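Local atomic coordinates of calcium homeostasis modulator protein 5 (Homo sapiens, PDB entry 7D61), a protein that assembles into undecameric, cone-shaped large-pore channels whose gating and ion conductance are likely regulated by membrane lipids. Residues F22-T27 with P111-S116; L231-K236 with F254-F259. All coordinates share one frame; numbering follows the deposited sequence.

Contact 1. Residues F22-T27 with P111-S116. With PA8 (1,2-dioctanoyl-sn-glycero-3-phosphate), chain O.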
loop_
_atom_site.group_PDB
_atom_site.type_symbol
_atom_site.label_atom_id
_atom_site.label_comp_id
_atom_site.label_asym_id
_atom_site.label_seq_id
_atom_site.Cartn_x
_atom_site.Cartn_y
_atom_site.Cartn_z
ATOM N N PHE A 22 -31.983 -8.718 10.699
ATOM C CA PHE A 22 -31.767 -7.529 9.886
ATOM C C PHE A 22 -32.956 -6.581 9.935
ATOM O O PHE A 22 -32.776 -5.373 9.751
ATOM C CB PHE A 22 -31.481 -7.928 8.437
ATOM C CG PHE A 22 -30.542 -6.997 7.727
ATOM C CD1 PHE A 22 -29.221 -6.883 8.133
ATOM C CD2 PHE A 22 -30.979 -6.236 6.653
ATOM C CE1 PHE A 22 -28.351 -6.026 7.481
ATOM C CE2 PHE A 22 -30.114 -5.376 5.996
ATOM C CZ PHE A 22 -28.798 -5.272 6.412
ATOM N N MET A 23 -34.159 -7.104 10.178
ATOM C CA MET A 23 -35.325 -6.250 10.359
ATOM C C MET A 23 -35.277 -5.517 11.694
ATOM O O MET A 23 -35.825 -4.417 11.815
ATOM C CB MET A 23 -36.601 -7.085 10.256
ATOM C CG MET A 23 -37.842 -6.300 9.881
ATOM S SD MET A 23 -39.361 -7.172 10.304
ATOM C CE MET A 23 -39.348 -8.491 9.096
ATOM N N ALA A 24 -34.632 -6.109 12.702
ATOM C CA ALA A 24 -34.522 -5.464 14.004
ATOM C C ALA A 24 -33.343 -4.504 14.072
ATOM O O ALA A 24 -33.380 -3.542 14.843
ATOM C CB ALA A 24 -34.400 -6.517 15.105
ATOM N N LEU A 25 -32.296 -4.744 13.283
ATOM C CA LEU A 25 -31.142 -3.856 13.276
ATOM C C LEU A 25 -31.404 -2.585 12.480
ATOM O O LEU A 25 -30.713 -1.582 12.688
ATOM C CB LEU A 25 -29.923 -4.609 12.728
ATOM C CG LEU A 25 -28.496 -4.054 12.813
ATOM C CD1 LEU A 25 -27.526 -5.199 13.026
ATOM C CD2 LEU A 25 -28.103 -3.295 11.553
ATOM N N LEU A 26 -32.397 -2.595 11.594
ATOM C CA LEU A 26 -32.743 -1.408 10.823
ATOM C C LEU A 26 -33.731 -0.510 11.548
ATOM O O LEU A 26 -33.724 0.706 11.329
ATOM C CB LEU A 26 -33.323 -1.809 9.465
ATOM C CG LEU A 26 -32.318 -2.217 8.387
ATOM C CD1 LEU A 26 -33.041 -2.800 7.186
ATOM C CD2 LEU A 26 -31.461 -1.032 7.977
ATOM N N THR A 27 -34.581 -1.080 12.404
ATOM C CA THR A 27 -35.515 -0.270 13.178
ATOM C C THR A 27 -34.803 0.499 14.285
ATOM O O THR A 27 -35.230 1.601 14.647
ATOM C CB THR A 27 -36.614 -1.161 13.760
ATOM O OG1 THR A 27 -37.024 -2.112 12.772
ATOM C CG2 THR A 27 -37.821 -0.335 14.151
ATOM N N PRO A 111 -44.314 -3.501 12.851
ATOM C CA PRO A 111 -44.931 -2.533 13.780
ATOM C C PRO A 111 -44.608 -2.766 15.248
ATOM O O PRO A 111 -44.435 -1.792 15.989
ATOM C CB PRO A 111 -46.429 -2.702 13.509
ATOM C CG PRO A 111 -46.502 -3.053 12.120
ATOM C CD PRO A 111 -45.288 -3.869 11.798
ATOM N N VAL A 112 -44.540 -4.021 15.695
ATOM C CA VAL A 112 -44.266 -4.298 17.103
ATOM C C VAL A 112 -42.813 -3.978 17.438
ATOM O O VAL A 112 -42.516 -3.401 18.491
ATOM C CB VAL A 112 -44.642 -5.756 17.434
ATOM C CG1 VAL A 112 -44.084 -6.195 18.777
ATOM C CG2 VAL A 112 -46.148 -5.904 17.452
ATOM N N MET A 113 -41.894 -4.271 16.521
ATOM C CA MET A 113 -40.496 -3.926 16.740
ATOM C C MET A 113 -40.209 -2.439 16.567
ATOM O O MET A 113 -39.094 -2.007 16.872
ATOM C CB MET A 113 -39.597 -4.729 15.800
ATOM C CG MET A 113 -39.607 -6.222 16.071
ATOM S SD MET A 113 -38.284 -7.112 15.231
ATOM C CE MET A 113 -38.206 -6.227 13.681
ATOM N N TRP A 114 -41.166 -1.648 16.081
ATOM C CA TRP A 114 -41.008 -0.198 16.108
ATOM C C TRP A 114 -41.460 0.372 17.444
ATOM O O TRP A 114 -40.775 1.215 18.031
ATOM C CB TRP A 114 -41.785 0.455 14.963
ATOM C CG TRP A 114 -41.947 1.941 15.136
ATOM C CD1 TRP A 114 -43.070 2.604 15.539
ATOM C CD2 TRP A 114 -40.946 2.941 14.928
ATOM N NE1 TRP A 114 -42.831 3.954 15.588
ATOM C CE2 TRP A 114 -41.534 4.187 15.217
ATOM C CE3 TRP A 114 -39.610 2.904 14.521
ATOM C CZ2 TRP A 114 -40.832 5.382 15.114
ATOM C CZ3 TRP A 114 -38.917 4.092 14.417
ATOM C CH2 TRP A 114 -39.528 5.314 14.713
ATOM N N LEU A 115 -42.611 -0.086 17.940
ATOM C CA LEU A 115 -43.172 0.429 19.182
ATOM C C LEU A 115 -42.361 0.035 20.408
ATOM O O LEU A 115 -42.498 0.675 21.454
ATOM C CB LEU A 115 -44.608 -0.062 19.345
ATOM C CG LEU A 115 -45.668 0.643 18.509
ATOM C CD1 LEU A 115 -46.938 -0.182 18.479
ATOM C CD2 LEU A 115 -45.936 2.017 19.074
ATOM N N SER A 116 -41.528 -0.997 20.309
ATOM C CA SER A 116 -40.697 -1.416 21.428
ATOM C C SER A 116 -39.403 -0.621 21.513
ATOM O O SER A 116 -38.978 -0.255 22.611
ATOM C CB SER A 116 -40.385 -2.908 21.317
ATOM O OG SER A 116 -41.577 -3.667 21.255
HETATM O O1 PA8 O . -41.316 -18.971 7.778
HETATM O O2 PA8 O . -39.790 -18.665 5.869
HETATM P P1 PA8 O . -40.933 -18.054 6.642
HETATM O O3 PA8 O . -42.117 -17.866 5.724
HETATM O O4 PA8 O . -40.471 -16.593 7.251
HETATM C C1 PA8 O . -40.459 -15.484 6.398
HETATM C C2 PA8 O . -39.036 -14.934 6.347
HETATM C C3 PA8 O . -38.225 -15.718 5.316
HETATM O O5 PA8 O . -37.853 -14.844 4.288
HETATM C C4 PA8 O . -36.471 -14.677 4.124
HETATM O O6 PA8 O . -35.710 -15.356 4.726
HETATM C C5 PA8 O . -35.949 -13.614 3.159
HETATM C C6 PA8 O . -34.855 -12.741 3.770
HETATM C C7 PA8 O . -33.448 -13.237 3.446
HETATM O O7 PA8 O . -39.069 -13.582 5.985
HETATM C C12 PA8 O . -38.210 -12.749 6.713
HETATM O O8 PA8 O . -37.364 -13.211 7.403
HETATM C C13 PA8 O . -38.354 -11.233 6.611
HETATM C C14 PA8 O . -37.184 -10.595 5.867
HETATM C C15 PA8 O . -37.275 -9.073 5.836
HETATM C C16 PA8 O . -35.944 -8.425 5.463
HETATM C C17 PA8 O . -36.098 -6.946 5.122
HETATM C C18 PA8 O . -34.757 -6.216 5.109
HETATM C C19 PA8 O . -34.868 -4.817 4.509
#

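Contact 2. Residues L231-K236 with F254-F259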
loop_
_atom_site.group_PDB
_atom_site.type_symbol
_atom_site.label_atom_id
_atom_site.label_comp_id
_atom_site.label_asym_id
_atom_site.label_seq_id
_atom_site.Cartn_x
_atom_site.Cartn_y
_atom_site.Cartn_z
ATOM N N LEU A 231 -41.023 -19.832 -19.069
ATOM C CA LEU A 231 -40.026 -19.153 -19.883
ATOM C C LEU A 231 -39.686 -19.930 -21.148
ATOM O O LEU A 231 -39.161 -19.342 -22.098
ATOM C CB LEU A 231 -38.775 -18.904 -19.034
ATOM C CG LEU A 231 -37.614 -18.012 -19.469
ATOM C CD1 LEU A 231 -37.050 -17.315 -18.252
ATOM C CD2 LEU A 231 -36.514 -18.816 -20.145
ATOM N N ASP A 232 -39.993 -21.224 -21.191
ATOM C CA ASP A 232 -39.750 -22.033 -22.378
ATOM C C ASP A 232 -40.909 -21.962 -23.360
ATOM O O ASP A 232 -40.694 -21.965 -24.575
ATOM C CB ASP A 232 -39.489 -23.487 -21.973
ATOM C CG ASP A 232 -39.344 -24.412 -23.162
ATOM O OD1 ASP A 232 -38.505 -24.124 -24.041
ATOM O OD2 ASP A 232 -40.065 -25.429 -23.216
ATOM N N TYR A 233 -42.141 -21.886 -22.855
ATOM C CA TYR A 233 -43.305 -21.755 -23.719
ATOM C C TYR A 233 -43.510 -20.332 -24.214
ATOM O O TYR A 233 -44.275 -20.127 -25.162
ATOM C CB TYR A 233 -44.561 -22.226 -22.987
ATOM C CG TYR A 233 -44.862 -23.690 -23.186
ATOM C CD1 TYR A 233 -45.942 -24.097 -23.958
ATOM C CD2 TYR A 233 -44.066 -24.667 -22.604
ATOM C CE1 TYR A 233 -46.222 -25.436 -24.144
ATOM C CE2 TYR A 233 -44.336 -26.009 -22.784
ATOM C CZ TYR A 233 -45.415 -26.387 -23.555
ATOM O OH TYR A 233 -45.691 -27.721 -23.737
ATOM N N ALA A 234 -42.854 -19.349 -23.599
ATOM C CA ALA A 234 -42.944 -17.970 -24.057
ATOM C C ALA A 234 -41.918 -17.635 -25.127
ATOM O O ALA A 234 -42.129 -16.688 -25.891
ATOM C CB ALA A 234 -42.782 -17.007 -22.880
ATOM N N ASN A 235 -40.815 -18.381 -25.199
ATOM C CA ASN A 235 -39.861 -18.209 -26.286
ATOM C C ASN A 235 -40.325 -18.879 -27.568
ATOM O O ASN A 235 -39.874 -18.493 -28.651
ATOM C CB ASN A 235 -38.496 -18.771 -25.892
ATOM C CG ASN A 235 -37.608 -17.739 -25.237
ATOM O OD1 ASN A 235 -37.573 -16.580 -25.647
ATOM N ND2 ASN A 235 -36.874 -18.157 -24.214
ATOM N N LYS A 236 -41.206 -19.870 -27.471
ATOM C CA LYS A 236 -41.745 -20.538 -28.645
ATOM C C LYS A 236 -43.012 -19.881 -29.166
ATOM O O LYS A 236 -43.338 -20.047 -30.345
ATOM C CB LYS A 236 -42.031 -22.009 -28.332
ATOM C CG LYS A 236 -40.786 -22.844 -28.102
ATOM C CD LYS A 236 -41.128 -24.174 -27.453
ATOM C CE LYS A 236 -42.016 -25.012 -28.354
ATOM N NZ LYS A 236 -42.942 -25.878 -27.574
ATOM N N PHE A 254 -51.138 -23.830 -31.863
ATOM C CA PHE A 254 -50.278 -23.856 -30.680
ATOM C C PHE A 254 -51.074 -24.398 -29.504
ATOM O O PHE A 254 -51.996 -23.714 -29.020
ATOM C CB PHE A 254 -49.751 -22.454 -30.375
ATOM C CG PHE A 254 -48.546 -22.432 -29.482
ATOM C CD1 PHE A 254 -47.300 -22.800 -29.965
ATOM C CD2 PHE A 254 -48.655 -22.023 -28.162
ATOM C CE1 PHE A 254 -46.188 -22.773 -29.143
ATOM C CE2 PHE A 254 -47.547 -21.994 -27.338
ATOM C CZ PHE A 254 -46.313 -22.369 -27.828
ATOM N N PRO A 255 -50.781 -25.606 -29.017
ATOM C CA PRO A 255 -51.580 -26.178 -27.923
ATOM C C PRO A 255 -51.255 -25.521 -26.587
ATOM O O PRO A 255 -50.094 -25.439 -26.180
ATOM C CB PRO A 255 -51.186 -27.660 -27.930
ATOM C CG PRO A 255 -49.846 -27.699 -28.576
ATOM C CD PRO A 255 -49.792 -26.559 -29.548
ATOM N N MET A 256 -52.297 -25.049 -25.911
ATOM C CA MET A 256 -52.211 -24.382 -24.623
ATOM C C MET A 256 -53.385 -24.843 -23.772
ATOM O O MET A 256 -54.395 -25.304 -24.315
ATOM C CB MET A 256 -52.242 -22.852 -24.779
ATOM C CG MET A 256 -50.927 -22.244 -25.236
ATOM S SD MET A 256 -49.630 -22.372 -23.992
ATOM C CE MET A 256 -50.128 -21.086 -22.855
ATOM N N PRO A 257 -53.268 -24.773 -22.442
ATOM C CA PRO A 257 -54.411 -25.117 -21.588
ATOM C C PRO A 257 -55.564 -24.139 -21.751
ATOM O O PRO A 257 -55.376 -22.961 -22.059
ATOM C CB PRO A 257 -53.833 -25.056 -20.167
ATOM C CG PRO A 257 -52.487 -24.437 -20.296
ATOM C CD PRO A 257 -52.015 -24.718 -21.672
ATOM N N THR A 258 -56.772 -24.651 -21.541
ATOM C CA THR A 258 -57.980 -23.860 -21.710
ATOM C C THR A 258 -58.191 -22.945 -20.505
ATOM O O THR A 258 -57.433 -22.966 -19.532
ATOM C CB THR A 258 -59.188 -24.769 -21.921
ATOM O OG1 THR A 258 -59.486 -25.461 -20.704
ATOM C CG2 THR A 258 -58.899 -25.783 -23.013
ATOM N N PHE A 259 -59.243 -22.127 -20.574
ATOM C CA PHE A 259 -59.538 -21.206 -19.481
ATOM C C PHE A 259 -60.063 -21.939 -18.253
ATOM O O PHE A 259 -59.845 -21.485 -17.124
ATOM C CB PHE A 259 -60.544 -20.150 -19.937
ATOM C CG PHE A 259 -60.804 -19.082 -18.916
ATOM C CD1 PHE A 259 -59.819 -18.164 -18.590
ATOM C CD2 PHE A 259 -62.029 -19.002 -18.276
ATOM C CE1 PHE A 259 -60.052 -17.181 -17.648
ATOM C CE2 PHE A 259 -62.269 -18.022 -17.332
ATOM C CZ PHE A 259 -61.278 -17.111 -17.017
#

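Contact 1. Residues F22-T27 with P111-S116
M113 reaches from helix 109-119 to helix 18-38 and lays its methyl group against M23 and A24, making this largely a thioether contact. Its CG stands anti to the carbonyl carbon (chi1 -66°) and the chain bends at the last torsion, which brings CE back over the backbone of the other helix. There M113 CE lies 3.7 Å from M23 SD, and M113 SD is 3.9 Å from A24 CB. The two methionine side chains run nearly perpendicular to one another. Long, unbranched and flexible, M113 suits a place where the segment axes come no closer than 9.9 Å, while the short side chain of A24 lets the M113 sulfur come close to its CB.

T27 makes the second touch. Its methyl CG2 meets W114 CE3 at 3.7 Å, coming in the plane of the indole at its edge. The same methyl also lies against the carbonyl oxygen of M113, a contact of a different kind.

No hydrogen bond joins the two segments. T27 OG1 bonds within its own helix, to M23 O at 2.8 Å and nearly along the C=O axis, which turns the hydroxyl inward and leaves CG2 for the partner. W114 NE1, by contrast, turns to L55 O of helix 47-68.

Lipid borders one flank: M23 CE lies 3.8 Å from C13 of the bound dioctanoyl phosphatidate, L26 CD1 touches the chain end at C19, and K15 bonds to the same lipid.

The segments belong to the transmembrane helices S1 and S3; they run in the same general sense but cross at 39°. Helix 47-68 packs against P111, W114 and L115, while helix 178-203 takes V112, L115 and S116.

Contact 2. Residues L231-K236 with F254-F259
Y233 and F254 bring the long, probably cytoplasmic helix 209-246 against the extended chain that follows it. Apolar contact carries most of this meeting: Y233 CD1 lies 4.3 Å from F254 CZ. The phenylalanine holds CG anti to its backbone N (chi1 -161°), which carries the ring tip to the helix although its CB does not point there. That tip also rests near backbone oxygens, with F254 CZ 4.0 Å from Y233 O and F254 CE1 4.1 Å from K236 O, one turn further along the helix. A long, flat side chain suits the place because its tip reaches both carbonyls although K236 CA and F254 CA remain 9.4 Å apart. K236 adds its CB beside F254 CE1, and its charged end can stay at the exposed border.

The second kind of contact involves sulfur. M256 SD sits 4.1 Å from Y233 CD1 and 5.3 Å from the ring centroid, 66° off the ring normal, a Met-aromatic contact of oblique geometry. Bends at chi2 and chi3 fold the methionine back, and the two side chains lie side by side, pointing opposite ways.

Topologically this is a helix whose chain turns round and passes back by it as an irregular extended loop, drawing away from P257 on. P255 and P257 suit such an extended path, and T258 takes the N-cap position of helix 259-264.

No hydrogen bond crosses between the segments; P255 O merely lies near the edge of the Y233 ring, 4.4 Å from Y233 CE1. P257 O instead accepts a bond from Q276 of a second subunit, whose F214 packs on M256. On Y233 the ring of F246 from a third subunit meets the tyrosine with planes at about 40°.

Overall arrangement
Contact 1 closes before contact 2 opens, so the two come in series along the chain. Their centres lie about 44 Å apart and their nearest atoms about 28 Å apart, and they share no helix. The 22-27 and 111-116 pair joins S1 to S3 within the membrane, beside bound lipid, its centre about 11 Å from the centre of the chain. The centre of the 231-236 and 254-259 pair lies about 36 Å from the chain centre, in the part assigned to the cytoplasm, on helix 209-246 and the loop after it. No other protein chain touches the membrane pair, whereas two neighbouring subunits reach the other, placing it where subunits of the undecamer meet.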